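Local coordinates for photosystem II extrinsic protein V (Arthrospira maxima, PDB 1F1C) that binds one covalently attached heme c and probably helps, as an extrinsic lumenal subunit of photosystem II, to stabilise the oxygen-evolving complex, at residues A[19-31]-A[105-119]. Residues are numbered along the deposited sequence; the frame is centred on the assembly and turned at random.
Sequences LSLKEIKKGQQVF and ISEDDLYNVAGYILL
Gly27 meets Asn112 and Val113 backbone to backbone where helices 21-31 and 107-119 cross at -93°, their axes 7.1 Å apart, the near-perpendicular pairing of N- and C-terminal helices familiar from the cytochrome c fold. Only a glycine suits this spot, since a CB would strike Asn112 O; instead Gly27 CA makes a CA-H...O contact with Asn112 O at 3.5 Å.

With CG anti to the backbone N (chi1 172°), Tyr116 enters a hole formed by Ile24, Gly27, Gln28 and Phe31, and Gln28 CA sits 3.7 Å from the centroid of the Tyr116 ring in a CH-pi contact. Tyr116 CE2 lies over one face of the Phe31 ring, planes at 54°, and Val113 CG1 meets its edge. Were Tyr116 replaced by an alanine, Gln28 would probably lose its CH-pi partner and Phe31 the cover on that face.

Apolar contacts flank the crossing: Val30 CG1 lies 3.4 Å from Val113 CG2, and Leu19 CD1 3.4 Å from Tyr111 OH.

Among polar residues, Ser20 and Glu23 form a capping box, while Asn112 CB packs 3.2 Å from Glu23 O. With neither hydrogen bond nor salt bridge between the segments, cohesion rests on close, largely apolar fit, which reaches the heme through Val113 and Ile117.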
ATOM      1  N   LEU A  19      -6.583  28.650 -10.629  1.00 26.95           N
ATOM      2  CA  LEU A  19      -7.694  27.965  -9.993  1.00 32.15           C
ATOM      3  C   LEU A  19      -8.467  28.920  -9.106  1.00 27.68           C
ATOM      4  O   LEU A  19      -7.912  29.869  -8.563  1.00 28.93           O
ATOM      5  CB  LEU A  19      -7.204  26.782  -9.154  1.00 30.25           C
ATOM      6  CG  LEU A  19      -6.960  25.481  -9.914  1.00 32.79           C
ATOM      7  CD1 LEU A  19      -5.833  25.679 -10.920  1.00 35.26           C
ATOM      8  CD2 LEU A  19      -6.618  24.373  -8.924  1.00 26.56           C
ATOM      9  N   SER A  20      -9.760  28.668  -8.971  1.00 30.12           N
ATOM     10  CA  SER A  20     -10.586  29.506  -8.122  1.00 32.45           C
ATOM     11  C   SER A  20     -10.325  29.055  -6.695  1.00 31.47           C
ATOM     12  O   SER A  20      -9.940  27.909  -6.456  1.00 32.97           O
ATOM     13  CB  SER A  20     -12.068  29.309  -8.440  1.00 32.00           C
ATOM     14  OG  SER A  20     -12.532  28.088  -7.881  1.00 40.64           O
ATOM     15  N   LEU A  21     -10.536  29.957  -5.751  1.00 33.32           N
ATOM     16  CA  LEU A  21     -10.345  29.637  -4.353  1.00 35.35           C
ATOM     17  C   LEU A  21     -11.327  28.537  -3.975  1.00 35.73           C
ATOM     18  O   LEU A  21     -10.994  27.639  -3.206  1.00 38.50           O
ATOM     19  CB  LEU A  21     -10.575  30.883  -3.489  1.00 40.55           C
ATOM     20  CG  LEU A  21     -10.495  30.669  -1.971  1.00 48.70           C
ATOM     21  CD1 LEU A  21      -9.184  29.968  -1.624  1.00 47.34           C
ATOM     22  CD2 LEU A  21     -10.604  31.999  -1.254  1.00 49.32           C
ATOM     23  N   LYS A  22     -12.531  28.595  -4.535  1.00 36.05           N
ATOM     24  CA  LYS A  22     -13.549  27.591  -4.238  1.00 37.43           C
ATOM     25  C   LYS A  22     -13.050  26.177  -4.528  1.00 35.50           C
ATOM     26  O   LYS A  22     -13.246  25.266  -3.723  1.00 39.74           O
ATOM     27  CB  LYS A  22     -14.820  27.864  -5.048  1.00 43.56           C
ATOM     28  CG  LYS A  22     -16.000  26.990  -4.646  1.00 49.36           C
ATOM     29  CD  LYS A  22     -17.270  27.342  -5.423  1.00 57.95           C
ATOM     30  CE  LYS A  22     -17.244  26.804  -6.850  1.00 66.01           C
ATOM     31  NZ  LYS A  22     -17.243  25.310  -6.900  1.00 68.19           N
ATOM     32  N   GLU A  23     -12.403  25.998  -5.675  1.00 32.21           N
ATOM     33  CA  GLU A  23     -11.890  24.691  -6.067  1.00 26.56           C
ATOM     34  C   GLU A  23     -10.854  24.192  -5.072  1.00 30.33           C
ATOM     35  O   GLU A  23     -10.817  23.005  -4.736  1.00 30.06           O
ATOM     36  CB  GLU A  23     -11.279  24.764  -7.464  1.00 33.43           C
ATOM     37  CG  GLU A  23     -12.289  25.113  -8.550  1.00 39.07           C
ATOM     38  CD  GLU A  23     -11.639  25.343  -9.899  1.00 42.90           C
ATOM     39  OE1 GLU A  23     -10.770  26.237  -9.995  1.00 44.04           O
ATOM     40  OE2 GLU A  23     -11.994  24.627 -10.859  1.00 43.97           O
ATOM     41  N   ILE A  24     -10.011  25.103  -4.600  1.00 28.22           N
ATOM     42  CA  ILE A  24      -8.985  24.752  -3.635  1.00 26.76           C
ATOM     43  C   ILE A  24      -9.611  24.321  -2.309  1.00 31.30           C
ATOM     44  O   ILE A  24      -9.099  23.418  -1.644  1.00 33.00           O
ATOM     45  CB  ILE A  24      -8.021  25.933  -3.409  1.00 33.68           C
ATOM     46  CG1 ILE A  24      -7.294  26.257  -4.717  1.00 31.37           C
ATOM     47  CG2 ILE A  24      -7.014  25.590  -2.336  1.00 24.93           C
ATOM     48  CD1 ILE A  24      -6.458  27.512  -4.649  1.00 34.79           C
ATOM     49  N   LYS A  25     -10.712  24.965  -1.921  1.00 33.57           N
ATOM     50  CA  LYS A  25     -11.402  24.612  -0.681  1.00 34.16           C
ATOM     51  C   LYS A  25     -11.865  23.174  -0.810  1.00 31.65           C
ATOM     52  O   LYS A  25     -11.811  22.405   0.148  1.00 35.41           O
ATOM     53  CB  LYS A  25     -12.631  25.502  -0.459  1.00 43.82           C
ATOM     54  CG  LYS A  25     -12.351  26.907   0.069  1.00 52.65           C
ATOM     55  CD  LYS A  25     -11.865  26.875   1.510  1.00 59.17           C
ATOM     56  CE  LYS A  25     -11.708  28.284   2.077  1.00 62.60           C
ATOM     57  NZ  LYS A  25     -11.170  28.278   3.470  1.00 60.15           N
ATOM     58  N   LYS A  26     -12.335  22.818  -2.004  1.00 32.60           N
ATOM     59  CA  LYS A  26     -12.816  21.465  -2.271  1.00 32.62           C
ATOM     60  C   LYS A  26     -11.663  20.473  -2.348  1.00 26.88           C
ATOM     61  O   LYS A  26     -11.803  19.322  -1.941  1.00 28.29           O
ATOM     62  CB  LYS A  26     -13.602  21.420  -3.579  1.00 35.34           C
ATOM     63  CG  LYS A  26     -14.951  22.118  -3.528  1.00 42.88           C
ATOM     64  CD  LYS A  26     -15.682  21.960  -4.854  1.00 47.69           C
ATOM     65  CE  LYS A  26     -17.041  22.627  -4.821  1.00 55.89           C
ATOM     66  NZ  LYS A  26     -17.780  22.482  -6.112  1.00 64.82           N
ATOM     67  N   GLY A  27     -10.526  20.920  -2.872  1.00 27.38           N
ATOM     68  CA  GLY A  27      -9.376  20.039  -2.966  1.00 33.76           C
ATOM     69  C   GLY A  27      -8.930  19.650  -1.567  1.00 38.52           C
ATOM     70  O   GLY A  27      -8.594  18.495  -1.301  1.00 43.47           O
ATOM     71  N   GLN A  28      -8.930  20.629  -0.669  1.00 37.01           N
ATOM     72  CA  GLN A  28      -8.541  20.408   0.716  1.00 38.52           C
ATOM     73  C   GLN A  28      -9.409  19.314   1.324  1.00 35.77           C
ATOM     74  O   GLN A  28      -8.901  18.377   1.935  1.00 28.89           O
ATOM     75  CB  GLN A  28      -8.696  21.704   1.519  1.00 39.09           C
ATOM     76  CG  GLN A  28      -8.192  21.607   2.954  1.00 45.81           C
ATOM     77  CD  GLN A  28      -8.365  22.902   3.724  1.00 44.84           C
ATOM     78  OE1 GLN A  28      -9.453  23.470   3.754  1.00 48.78           O
ATOM     79  NE2 GLN A  28      -7.294  23.371   4.352  1.00 46.71           N
ATOM     80  N   GLN A  29     -10.720  19.444   1.152  1.00 37.89           N
ATOM     81  CA  GLN A  29     -11.664  18.465   1.675  1.00 37.48           C
ATOM     82  C   GLN A  29     -11.311  17.076   1.199  1.00 35.48           C
ATOM     83  O   GLN A  29     -11.126  16.165   2.003  1.00 35.08           O
ATOM     84  CB  GLN A  29     -13.086  18.789   1.223  1.00 42.75           C
ATOM     85  CG  GLN A  29     -13.725  19.937   1.967  1.00 53.89           C
ATOM     86  CD  GLN A  29     -14.920  20.496   1.229  1.00 60.88           C
ATOM     87  OE1 GLN A  29     -15.782  19.746   0.753  1.00 63.83           O
ATOM     88  NE2 GLN A  29     -14.984  21.824   1.127  1.00 63.02           N
ATOM     89  N   VAL A  30     -11.230  16.903  -0.118  1.00 34.97           N
ATOM     90  CA  VAL A  30     -10.905  15.591  -0.646  1.00 35.05           C
ATOM     91  C   VAL A  30      -9.592  15.142  -0.032  1.00 34.89           C
ATOM     92  O   VAL A  30      -9.449  13.992   0.399  1.00 34.63           O
ATOM     93  CB  VAL A  30     -10.775  15.603  -2.189  1.00 38.55           C
ATOM     94  CG1 VAL A  30     -10.334  14.239  -2.685  1.00 31.09           C
ATOM     95  CG2 VAL A  30     -12.113  15.953  -2.815  1.00 34.34           C
ATOM     96  N   PHE A  31      -8.637  16.060   0.036  1.00 31.40           N
ATOM     97  CA  PHE A  31      -7.346  15.716   0.594  1.00 29.86           C
ATOM     98  C   PHE A  31      -7.465  15.272   2.046  1.00 31.02           C
ATOM     99  O   PHE A  31      -6.992  14.197   2.409  1.00 30.12           O
ATOM    100  CB  PHE A  31      -6.382  16.898   0.479  1.00 31.29           C
ATOM    101  CG  PHE A  31      -4.976  16.576   0.917  1.00 29.42           C
ATOM    102  CD1 PHE A  31      -4.618  16.648   2.261  1.00 26.09           C
ATOM    103  CD2 PHE A  31      -4.021  16.170  -0.016  1.00 24.74           C
ATOM    104  CE1 PHE A  31      -3.321  16.317   2.679  1.00 24.34           C
ATOM    105  CE2 PHE A  31      -2.727  15.839   0.387  1.00 26.00           C
ATOM    106  CZ  PHE A  31      -2.375  15.911   1.736  1.00 20.37           C
ATOM    107  N   ILE A 105     -14.770   9.848  -6.187  1.00 59.49           N
ATOM    108  CA  ILE A 105     -13.851  10.882  -6.633  1.00 53.08           C
ATOM    109  C   ILE A 105     -13.943  11.068  -8.139  1.00 50.99           C
ATOM    110  O   ILE A 105     -13.882  10.102  -8.903  1.00 51.28           O
ATOM    111  CB  ILE A 105     -12.396  10.547  -6.253  1.00 51.42           C
ATOM    112  CG1 ILE A 105     -12.282  10.357  -4.735  1.00 52.76           C
ATOM    113  CG2 ILE A 105     -11.475  11.664  -6.702  1.00 52.04           C
ATOM    114  CD1 ILE A 105     -12.693  11.568  -3.910  1.00 45.19           C
ATOM    115  N   SER A 106     -14.092  12.320  -8.553  1.00 47.62           N
ATOM    116  CA  SER A 106     -14.188  12.659  -9.965  1.00 49.19           C
ATOM    117  C   SER A 106     -12.953  13.437 -10.397  1.00 50.89           C
ATOM    118  O   SER A 106     -12.200  13.936  -9.556  1.00 50.86           O
ATOM    119  CB  SER A 106     -15.425  13.522 -10.217  1.00 46.01           C
ATOM    120  OG  SER A 106     -15.299  14.773  -9.567  1.00 44.33           O
ATOM    121  N   GLU A 107     -12.759  13.535 -11.708  1.00 48.35           N
ATOM    122  CA  GLU A 107     -11.639  14.272 -12.281  1.00 50.07           C
ATOM    123  C   GLU A 107     -11.577  15.672 -11.688  1.00 48.00           C
ATOM    124  O   GLU A 107     -10.496  16.180 -11.392  1.00 50.88           O
ATOM    125  CB  GLU A 107     -11.801  14.378 -13.796  1.00 55.12           C
ATOM    126  CG  GLU A 107     -11.536  13.081 -14.526  1.00 63.36           C
ATOM    127  CD  GLU A 107     -10.072  12.731 -14.528  1.00 66.67           C
ATOM    128  OE1 GLU A 107      -9.727  11.615 -14.965  1.00 69.83           O
ATOM    129  OE2 GLU A 107      -9.264  13.581 -14.094  1.00 69.69           O
ATOM    130  N   ASP A 108     -12.741  16.294 -11.527  1.00 43.46           N
ATOM    131  CA  ASP A 108     -12.810  17.631 -10.961  1.00 42.11           C
ATOM    132  C   ASP A 108     -12.125  17.667  -9.601  1.00 39.41           C
ATOM    133  O   ASP A 108     -11.376  18.602  -9.297  1.00 32.20           O
ATOM    134  CB  ASP A 108     -14.268  18.064 -10.819  1.00 48.34           C
ATOM    135  CG  ASP A 108     -14.908  18.386 -12.155  1.00 54.94           C
ATOM    136  OD1 ASP A 108     -14.575  19.439 -12.738  1.00 53.37           O
ATOM    137  OD2 ASP A 108     -15.740  17.581 -12.630  1.00 63.01           O
ATOM    138  N   ASP A 109     -12.382  16.639  -8.790  1.00 36.05           N
ATOM    139  CA  ASP A 109     -11.785  16.554  -7.463  1.00 35.01           C
ATOM    140  C   ASP A 109     -10.284  16.366  -7.576  1.00 32.83           C
ATOM    141  O   ASP A 109      -9.521  16.972  -6.827  1.00 33.64           O
ATOM    142  CB  ASP A 109     -12.367  15.387  -6.666  1.00 34.97           C
ATOM    143  CG  ASP A 109     -13.860  15.488  -6.496  1.00 36.17           C
ATOM    144  OD1 ASP A 109     -14.351  16.531  -6.009  1.00 33.18           O
ATOM    145  OD2 ASP A 109     -14.544  14.511  -6.850  1.00 43.27           O
ATOM    146  N   LEU A 110      -9.864  15.526  -8.513  1.00 27.64           N
ATOM    147  CA  LEU A 110      -8.451  15.264  -8.710  1.00 32.22           C
ATOM    148  C   LEU A 110      -7.732  16.545  -9.062  1.00 27.14           C
ATOM    149  O   LEU A 110      -6.614  16.799  -8.608  1.00 29.72           O
ATOM    150  CB  LEU A 110      -8.258  14.221  -9.813  1.00 34.37           C
ATOM    151  CG  LEU A 110      -7.949  12.809  -9.306  1.00 36.97           C
ATOM    152  CD1 LEU A 110      -8.609  12.563  -7.957  1.00 37.81           C
ATOM    153  CD2 LEU A 110      -8.412  11.790 -10.337  1.00 39.87           C
ATOM    154  N   TYR A 111      -8.401  17.349  -9.870  1.00 25.48           N
ATOM    155  CA  TYR A 111      -7.889  18.637 -10.314  1.00 26.59           C
ATOM    156  C   TYR A 111      -7.752  19.589  -9.111  1.00 29.74           C
ATOM    157  O   TYR A 111      -6.762  20.321  -8.991  1.00 30.50           O
ATOM    158  CB  TYR A 111      -8.866  19.208 -11.347  1.00 19.24           C
ATOM    159  CG  TYR A 111      -8.604  20.635 -11.785  1.00 28.16           C
ATOM    160  CD1 TYR A 111      -7.731  20.915 -12.838  1.00 24.59           C
ATOM    161  CD2 TYR A 111      -9.289  21.704 -11.190  1.00 25.65           C
ATOM    162  CE1 TYR A 111      -7.558  22.232 -13.300  1.00 26.15           C
ATOM    163  CE2 TYR A 111      -9.121  23.015 -11.637  1.00 27.43           C
ATOM    164  CZ  TYR A 111      -8.261  23.269 -12.694  1.00 25.59           C
ATOM    165  OH  TYR A 111      -8.142  24.554 -13.169  1.00 33.41           O
ATOM    166  N   ASN A 112      -8.752  19.562  -8.229  1.00 28.41           N
ATOM    167  CA  ASN A 112      -8.791  20.412  -7.033  1.00 27.36           C
ATOM    168  C   ASN A 112      -7.732  19.995  -5.998  1.00 26.47           C
ATOM    169  O   ASN A 112      -7.020  20.840  -5.428  1.00 24.56           O
ATOM    170  CB  ASN A 112     -10.189  20.342  -6.390  1.00 19.97           C
ATOM    171  CG  ASN A 112     -11.306  20.820  -7.327  1.00 26.33           C
ATOM    172  OD1 ASN A 112     -12.456  20.419  -7.177  1.00 29.96           O
ATOM    173  ND2 ASN A 112     -10.971  21.682  -8.275  1.00 19.57           N
ATOM    174  N   VAL A 113      -7.635  18.691  -5.748  1.00 21.04           N
ATOM    175  CA  VAL A 113      -6.665  18.200  -4.785  1.00 25.49           C
ATOM    176  C   VAL A 113      -5.271  18.573  -5.282  1.00 25.08           C
ATOM    177  O   VAL A 113      -4.406  18.956  -4.489  1.00 26.12           O
ATOM    178  CB  VAL A 113      -6.758  16.661  -4.608  1.00 28.43           C
ATOM    179  CG1 VAL A 113      -5.829  16.206  -3.485  1.00 29.17           C
ATOM    180  CG2 VAL A 113      -8.179  16.263  -4.291  1.00 25.88           C
ATOM    181  N   ALA A 114      -5.066  18.474  -6.594  1.00 21.95           N
ATOM    182  CA  ALA A 114      -3.780  18.809  -7.202  1.00 23.98           C
ATOM    183  C   ALA A 114      -3.438  20.280  -6.956  1.00 22.96           C
ATOM    184  O   ALA A 114      -2.296  20.626  -6.645  1.00 21.36           O
ATOM    185  CB  ALA A 114      -3.823  18.516  -8.704  1.00 26.11           C
ATOM    186  N   GLY A 115      -4.437  21.146  -7.103  1.00 21.39           N
ATOM    187  CA  GLY A 115      -4.215  22.556  -6.874  1.00 20.19           C
ATOM    188  C   GLY A 115      -3.926  22.795  -5.405  1.00 23.57           C
ATOM    189  O   GLY A 115      -3.060  23.600  -5.054  1.00 23.47           O
ATOM    190  N   TYR A 116      -4.660  22.100  -4.542  1.00 21.77           N
ATOM    191  CA  TYR A 116      -4.473  22.234  -3.098  1.00 24.60           C
ATOM    192  C   TYR A 116      -3.043  21.860  -2.711  1.00 25.34           C
ATOM    193  O   TYR A 116      -2.338  22.638  -2.061  1.00 26.31           O
ATOM    194  CB  TYR A 116      -5.455  21.328  -2.340  1.00 20.75           C
ATOM    195  CG  TYR A 116      -5.192  21.284  -0.855  1.00 23.94           C
ATOM    196  CD1 TYR A 116      -5.405  22.405  -0.059  1.00 30.32           C
ATOM    197  CD2 TYR A 116      -4.686  20.133  -0.253  1.00 27.63           C
ATOM    198  CE1 TYR A 116      -5.118  22.386   1.301  1.00 32.06           C
ATOM    199  CE2 TYR A 116      -4.400  20.102   1.104  1.00 30.18           C
ATOM    200  CZ  TYR A 116      -4.617  21.232   1.874  1.00 33.27           C
ATOM    201  OH  TYR A 116      -4.323  21.212   3.219  1.00 40.53           O
ATOM    202  N   ILE A 117      -2.626  20.661  -3.106  1.00 23.72           N
ATOM    203  CA  ILE A 117      -1.283  20.191  -2.802  1.00 27.37           C
ATOM    204  C   ILE A 117      -0.230  21.212  -3.222  1.00 27.21           C
ATOM    205  O   ILE A 117       0.652  21.543  -2.436  1.00 27.87           O
ATOM    206  CB  ILE A 117      -0.985  18.832  -3.502  1.00 27.25           C
ATOM    207  CG1 ILE A 117      -1.832  17.714  -2.860  1.00 27.58           C
ATOM    208  CG2 ILE A 117       0.522  18.530  -3.426  1.00 26.45           C
ATOM    209  CD1 ILE A 117      -1.710  16.318  -3.531  1.00 19.06           C
ATOM    210  N   LEU A 118      -0.335  21.717  -4.452  1.00 29.56           N
ATOM    211  CA  LEU A 118       0.626  22.690  -4.980  1.00 30.47           C
ATOM    212  C   LEU A 118       0.535  24.054  -4.301  1.00 33.26           C
ATOM    213  O   LEU A 118       1.481  24.846  -4.343  1.00 31.32           O
ATOM    214  CB  LEU A 118       0.431  22.877  -6.494  1.00 28.34           C
ATOM    215  CG  LEU A 118       0.544  21.657  -7.420  1.00 29.65           C
ATOM    216  CD1 LEU A 118       0.171  22.084  -8.835  1.00 24.97           C
ATOM    217  CD2 LEU A 118       1.946  21.077  -7.384  1.00 23.81           C
ATOM    218  N   LEU A 119      -0.603  24.334  -3.679  1.00 30.42           N
ATOM    219  CA  LEU A 119      -0.789  25.607  -3.006  1.00 26.00           C
ATOM    220  C   LEU A 119      -0.076  25.685  -1.659  1.00 27.25           C
ATOM    221  O   LEU A 119       0.571  26.678  -1.363  1.00 21.83           O
ATOM    222  CB  LEU A 119      -2.276  25.874  -2.785  1.00 26.63           C
ATOM    223  CG  LEU A 119      -2.612  27.163  -2.021  1.00 25.22           C
ATOM    224  CD1 LEU A 119      -2.231  28.383  -2.845  1.00 18.88           C
ATOM    225  CD2 LEU A 119      -4.103  27.181  -1.712  1.00 30.23           C
TER